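Local coordinates for tudor domain-containing protein 1 (PDB 4B9W), which helps repress transposable elements in the male germline through the piRNA pathway, its extended Tudor domain 3 here binding an arginine-methylated peptide of a Piwi protein, at residues Val23-Met26 against Phe32-His35; Leu176-Leu179 against Pro184-Ile187. All coordinates share one frame; numbering follows the deposited sequence.

Interaction 1 of 2, residues Val23-Met26 against Phe32-His35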
ATOM      1  N   VAL A  23      12.482 -13.663 -10.175  1.00 11.39           N
ATOM      2  CA  VAL A  23      11.399 -12.939  -9.535  1.00 11.16           C
ATOM      3  C   VAL A  23      11.134 -13.591  -8.161  1.00 11.17           C
ATOM      4  O   VAL A  23      10.879 -14.785  -8.088  1.00 10.88           O
ATOM      5  CB  VAL A  23      10.148 -12.947 -10.440  1.00 11.13           C
ATOM      6  CG1 VAL A  23       8.959 -12.252  -9.758  1.00 11.16           C
ATOM      7  CG2 VAL A  23      10.476 -12.288 -11.789  1.00 10.88           C
ATOM      8  N   CYS A  24      11.238 -12.829  -7.078  1.00 11.02           N
ATOM      9  CA  CYS A  24      10.999 -13.383  -5.733  1.00 11.55           C
ATOM     10  C   CYS A  24       9.613 -13.022  -5.143  1.00 11.69           C
ATOM     11  O   CYS A  24       9.132 -13.635  -4.177  1.00 11.51           O
ATOM     12  CB  CYS A  24      12.123 -12.963  -4.783  1.00 11.71           C
ATOM     13  SG  CYS A  24      12.433 -11.181  -4.709  1.00 12.34           S
ATOM     14  N   MET A  25       8.969 -12.009  -5.690  1.00 11.80           N
ATOM     15  CA  MET A  25       7.607 -11.732  -5.257  1.00 12.14           C
ATOM     16  C   MET A  25       6.862 -11.062  -6.405  1.00 12.80           C
ATOM     17  O   MET A  25       7.470 -10.415  -7.262  1.00 13.09           O
ATOM     18  CB  MET A  25       7.606 -10.902  -3.957  1.00 11.78           C
ATOM     19  CG  MET A  25       6.224 -10.614  -3.355  1.00 11.58           C
ATOM     20  SD  MET A  25       5.350 -12.047  -2.702  1.00 10.92           S
ATOM     21  CE  MET A  25       3.647 -11.430  -2.774  1.00 11.36           C
ATOM     22  N   MET A  26       5.554 -11.291  -6.455  1.00 13.66           N
ATOM     23  CA  MET A  26       4.742 -10.892  -7.585  1.00 14.12           C
ATOM     24  C   MET A  26       3.393 -10.383  -7.114  1.00 13.18           C
ATOM     25  O   MET A  26       2.723 -11.025  -6.306  1.00 12.57           O
ATOM     26  CB  MET A  26       4.543 -12.099  -8.482  1.00 15.81           C
ATOM     27  CG  MET A  26       3.454 -11.950  -9.524  1.00 17.31           C
ATOM     28  SD  MET A  26       4.006 -11.136 -11.024  1.00 20.49           S
ATOM     29  CE  MET A  26       3.295 -12.305 -12.173  1.00 17.24           C
ATOM     30  N   PHE A  32       6.416  -6.083  -9.167  1.00  9.90           N
ATOM     31  CA  PHE A  32       6.980  -7.353  -8.813  1.00  9.94           C
ATOM     32  C   PHE A  32       8.384  -7.139  -8.312  1.00  9.93           C
ATOM     33  O   PHE A  32       8.982  -6.095  -8.552  1.00 10.13           O
ATOM     34  CB  PHE A  32       6.946  -8.340  -9.990  1.00  9.69           C
ATOM     35  CG  PHE A  32       7.735  -7.899 -11.192  1.00  9.71           C
ATOM     36  CD1 PHE A  32       7.226  -6.966 -12.068  1.00  9.72           C
ATOM     37  CD2 PHE A  32       9.012  -8.433 -11.445  1.00  9.79           C
ATOM     38  CE1 PHE A  32       7.957  -6.556 -13.178  1.00  9.67           C
ATOM     39  CE2 PHE A  32       9.741  -8.031 -12.547  1.00  9.76           C
ATOM     40  CZ  PHE A  32       9.205  -7.101 -13.423  1.00  9.65           C
ATOM     41  N   TYR A  33       8.894  -8.129  -7.598  1.00  9.76           N
ATOM     42  CA  TYR A  33      10.160  -8.001  -6.927  1.00  9.76           C
ATOM     43  C   TYR A  33      11.137  -9.027  -7.458  1.00  9.56           C
ATOM     44  O   TYR A  33      10.765 -10.176  -7.692  1.00  9.07           O
ATOM     45  CB  TYR A  33       9.942  -8.153  -5.418  1.00  9.88           C
ATOM     46  CG  TYR A  33       9.242  -6.957  -4.849  1.00 10.27           C
ATOM     47  CD1 TYR A  33       7.866  -6.811  -4.966  1.00 10.36           C
ATOM     48  CD2 TYR A  33       9.955  -5.942  -4.247  1.00 10.45           C
ATOM     49  CE1 TYR A  33       7.223  -5.692  -4.475  1.00 10.60           C
ATOM     50  CE2 TYR A  33       9.314  -4.822  -3.743  1.00 10.60           C
ATOM     51  CZ  TYR A  33       7.962  -4.704  -3.862  1.00 10.62           C
ATOM     52  OH  TYR A  33       7.335  -3.601  -3.368  1.00 10.51           O
ATOM     53  N   CYS A  34      12.383  -8.599  -7.657  1.00  9.66           N
ATOM     54  CA  CYS A  34      13.412  -9.475  -8.206  1.00  9.55           C
ATOM     55  C   CYS A  34      14.642  -9.494  -7.329  1.00  9.41           C
ATOM     56  O   CYS A  34      14.999  -8.485  -6.722  1.00  9.03           O
ATOM     57  CB  CYS A  34      13.842  -9.010  -9.601  1.00  9.84           C
ATOM     58  SG  CYS A  34      12.610  -9.182 -10.919  1.00 10.49           S
ATOM     59  N   HIS A  35      15.280 -10.658  -7.272  1.00  9.38           N
ATOM     60  CA  HIS A  35      16.672 -10.741  -6.917  1.00  9.72           C
ATOM     61  C   HIS A  35      17.489 -10.558  -8.171  1.00 10.30           C
ATOM     62  O   HIS A  35      17.294 -11.279  -9.157  1.00 10.07           O
ATOM     63  CB  HIS A  35      16.991 -12.080  -6.302  1.00  9.66           C
ATOM     64  CG  HIS A  35      16.343 -12.305  -4.970  1.00  9.30           C
ATOM     65  ND1 HIS A  35      15.914 -13.524  -4.567  1.00  9.21           N
ATOM     66  CD2 HIS A  35      16.055 -11.425  -3.946  1.00  9.27           C
ATOM     67  CE1 HIS A  35      15.387 -13.428  -3.339  1.00  9.53           C
ATOM     68  NE2 HIS A  35      15.465 -12.135  -2.955  1.00  9.55           N
TER
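Two successive residues, Cys-24 and Met-25, stand opposite the single residue Tyr-33, so one carbonyl takes two amide protons. Tyr-33 O receives Cys-24 N at 2.8 Å. Met-25 N is held more loosely, 3.3 Å from Tyr-33 O, and approaches the carbonyl from the same side of its plane. The return bond, from Tyr-33 N to Met-25 O at 2.7 Å, is nearly straight, 175° at the hydrogen. The extra residue moves the register by one, and Cys-24, with psi at -18° where a strand would be extended, turns its side chain over the partner strand. There SG sits between its own backbone N and carbonyl carbon (chi1 54°) and lies over one face of the His-35 ring, 3.8 Å from the centroid, with CB over the same face in a CH-pi contact. A small, polarisable thiol suits this flat imidazole, which the hydrogen bond from NE2 to Asp-102 O helps hold in this rotation.

On the face carrying Val-23, Met-26, Phe-32 and Cys-34, apolar groups pack together. Val-23 CG2 rests 3.9 Å from Cys-34 SG and also touches Phe-32 CD2, the valine and phenylalanine meeting at about a right angle. Met-26 bends at chi2 and lays SD 4.2 Å from Phe-32 CB. Helix 145-155 covers this face, Phe-151 meeting the Phe-32 ring edge-to-face. The backbone of Met-26 makes hydrogen bonds with the bound peptide. The pairing is a classic beta bulge, in a hairpin of the part of the extended Tudor domain that, as in its relatives, resembles staphylococcal nuclease.

Interaction 2 of 2, residues Leu176-Leu179 against Pro184-Ile187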
ATOM      1  N   LEU A 176      12.147  -7.480 -19.608  1.00 15.21           N
ATOM      2  CA  LEU A 176      12.475  -8.858 -19.196  1.00 14.27           C
ATOM      3  C   LEU A 176      12.486  -9.773 -20.416  1.00 14.25           C
ATOM      4  O   LEU A 176      11.530  -9.786 -21.210  1.00 13.05           O
ATOM      5  CB  LEU A 176      11.437  -9.405 -18.214  1.00 13.78           C
ATOM      6  CG  LEU A 176      11.445  -8.980 -16.744  1.00 13.85           C
ATOM      7  CD1 LEU A 176      10.496  -9.872 -15.951  1.00 13.59           C
ATOM      8  CD2 LEU A 176      12.840  -9.040 -16.135  1.00 13.58           C
ATOM      9  N   THR A 177      13.562 -10.527 -20.569  1.00 13.64           N
ATOM     10  CA  THR A 177      13.647 -11.462 -21.658  1.00 14.06           C
ATOM     11  C   THR A 177      14.040 -12.826 -21.134  1.00 14.03           C
ATOM     12  O   THR A 177      14.967 -12.972 -20.334  1.00 14.22           O
ATOM     13  CB  THR A 177      14.653 -10.987 -22.742  1.00 14.33           C
ATOM     14  OG1 THR A 177      14.415  -9.612 -23.051  1.00 13.83           O
ATOM     15  CG2 THR A 177      14.529 -11.819 -23.998  1.00 13.99           C
ATOM     16  N   ASP A 178      13.313 -13.818 -21.613  1.00 14.78           N
ATOM     17  CA  ASP A 178      13.592 -15.221 -21.367  1.00 14.91           C
ATOM     18  C   ASP A 178      14.595 -15.752 -22.422  1.00 15.13           C
ATOM     19  O   ASP A 178      14.297 -15.810 -23.600  1.00 14.95           O
ATOM     20  CB  ASP A 178      12.256 -15.957 -21.412  1.00 14.93           C
ATOM     21  CG  ASP A 178      12.379 -17.459 -21.252  1.00 15.54           C
ATOM     22  OD1 ASP A 178      13.494 -17.987 -21.064  1.00 16.48           O
ATOM     23  OD2 ASP A 178      11.322 -18.117 -21.328  1.00 15.87           O
ATOM     24  N   LEU A 179      15.780 -16.145 -21.967  1.00 15.83           N
ATOM     25  CA  LEU A 179      16.837 -16.645 -22.838  1.00 16.32           C
ATOM     26  C   LEU A 179      17.135 -18.124 -22.579  1.00 16.88           C
ATOM     27  O   LEU A 179      18.231 -18.600 -22.845  1.00 17.51           O
ATOM     28  CB  LEU A 179      18.106 -15.803 -22.644  1.00 16.62           C
ATOM     29  CG  LEU A 179      17.943 -14.325 -23.016  1.00 16.84           C
ATOM     30  CD1 LEU A 179      19.104 -13.470 -22.541  1.00 17.08           C
ATOM     31  CD2 LEU A 179      17.762 -14.205 -24.518  1.00 16.79           C
ATOM     32  N   PRO A 184      14.667 -15.881 -28.104  1.00 12.99           N
ATOM     33  CA  PRO A 184      14.397 -14.978 -27.002  1.00 13.73           C
ATOM     34  C   PRO A 184      12.917 -14.596 -26.922  1.00 14.63           C
ATOM     35  O   PRO A 184      12.240 -14.471 -27.946  1.00 15.59           O
ATOM     36  CB  PRO A 184      15.301 -13.772 -27.273  1.00 13.79           C
ATOM     37  CG  PRO A 184      15.952 -13.987 -28.580  1.00 13.61           C
ATOM     38  CD  PRO A 184      15.467 -15.269 -29.169  1.00 13.16           C
ATOM     39  N   LYS A 185      12.396 -14.492 -25.704  1.00 15.88           N
ATOM     40  CA  LYS A 185      10.979 -14.167 -25.491  1.00 16.63           C
ATOM     41  C   LYS A 185      10.933 -12.956 -24.563  1.00 16.22           C
ATOM     42  O   LYS A 185      11.373 -13.013 -23.406  1.00 16.68           O
ATOM     43  CB  LYS A 185      10.218 -15.392 -24.932  1.00 17.83           C
ATOM     44  CG  LYS A 185      10.535 -16.695 -25.705  1.00 19.07           C
ATOM     45  CD  LYS A 185      10.344 -18.053 -24.986  1.00 19.73           C
ATOM     46  CE  LYS A 185      11.614 -18.856 -24.542  1.00 20.14           C
ATOM     47  NZ  LYS A 185      13.048 -18.419 -24.798  1.00 18.26           N
ATOM     48  N   ILE A 186      10.475 -11.831 -25.108  1.00 16.63           N
ATOM     49  CA  ILE A 186      10.319 -10.602 -24.335  1.00 15.73           C
ATOM     50  C   ILE A 186       8.933 -10.641 -23.719  1.00 15.00           C
ATOM     51  O   ILE A 186       7.903 -10.699 -24.445  1.00 13.64           O
ATOM     52  CB  ILE A 186      10.484  -9.341 -25.199  1.00 16.73           C
ATOM     53  CG1 ILE A 186      11.839  -9.372 -25.922  1.00 17.26           C
ATOM     54  CG2 ILE A 186      10.347  -8.079 -24.328  1.00 16.87           C
ATOM     55  CD1 ILE A 186      12.234  -8.079 -26.621  1.00 17.11           C
ATOM     56  N   ILE A 187       8.899 -10.600 -22.389  1.00 13.65           N
ATOM     57  CA  ILE A 187       7.691 -10.946 -21.673  1.00 13.26           C
ATOM     58  C   ILE A 187       6.543  -9.984 -22.041  1.00 13.91           C
ATOM     59  O   ILE A 187       5.412 -10.423 -22.323  1.00 13.22           O
ATOM     60  CB  ILE A 187       7.953 -11.022 -20.152  1.00 13.21           C
ATOM     61  CG1 ILE A 187       9.136 -11.974 -19.822  1.00 12.77           C
ATOM     62  CG2 ILE A 187       6.687 -11.433 -19.416  1.00 13.20           C
ATOM     63  CD1 ILE A 187       9.081 -13.336 -20.477  1.00 12.24           C
TER
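Leu-176 and Ile-187 form the close-packed end of this contact, where CB of the leucine meets CG1 of the isoleucine at 3.8 Å. Ile-187 CG1 stands anti to its carbonyl carbon (chi1 -54°), which brings it against the opposite strand. Ile-187 N also donates to Leu-176 O over 3.0 Å, so backbone and side chain close on the same neighbour. Both residues are buried and touch Phe-151; bulky aliphatic groups suit this place, where strand 171-178 and the start of helix 187-193 both meet helix 145-155. Ile-186, just before, is the N-cap residue of helix 187-193, so the short strand passes straight into a helix.

At the other end the packing thins. Leu-179 and Pro-184 are exposed, and their meeting amounts to Leu-179 CD2 against Pro-184 CB at 3.7 Å; Thr-177 CG2 lies near the same proline carbon. A proline, with no amide hydrogen to give, fits a position just outside the paired strand.

Between these ends, Asp-178 and Lys-185 form the antiparallel hydrogen-bonded pair. Asp-178 N reaches Lys-185 O at 2.8 Å, and Lys-185 N returns to Asp-178 O at 3.1 Å. The lysine chain then turns at chi3 and is eclipsed at chi4 (-2°), a strained end whose NZ position is less certain; NZ reaches the same Asp-178 O from well above its carbonyl plane, also at 3.1 Å. Its salt bridge to Asp-178 OD1 is long, 3.8 Å, and Asp-178 OD2 lies nearest a methylene, Lys-185 CE, at 3.3 Å. Ser-180 OG binds OD1, while Tyr-183 O and Thr-181 OG1 bind NZ. The ammonium is thus held by uncharged oxygens, one of the strand end and two of the turn, and the carboxylate probably adds mostly longer-range attraction.

How the interactions relate
The hairpin of interaction 1 comes early in the chain and that of interaction 2 late, with the five-stranded sheet between them in sequence; their centres lie about 16 Å apart. Both belong to the same curled mixed sheet: strand 18-26 pairs with strand 160-168, and strand 31-36 reaches strand 171-178 by way of strand 129-133. They also meet directly, Phe-32 CE2 lying 3.9 Å from Leu-176 CD1, and Phe-151 of helix 145-155 touches residues of both. Interaction 1 reaches the bound peptide, whereas interaction 2 lies about 20 Å from the centre of the chain. Early and late segments thus build the nuclease-like part of the extended Tudor domain, beside the five-stranded Tudor barrel.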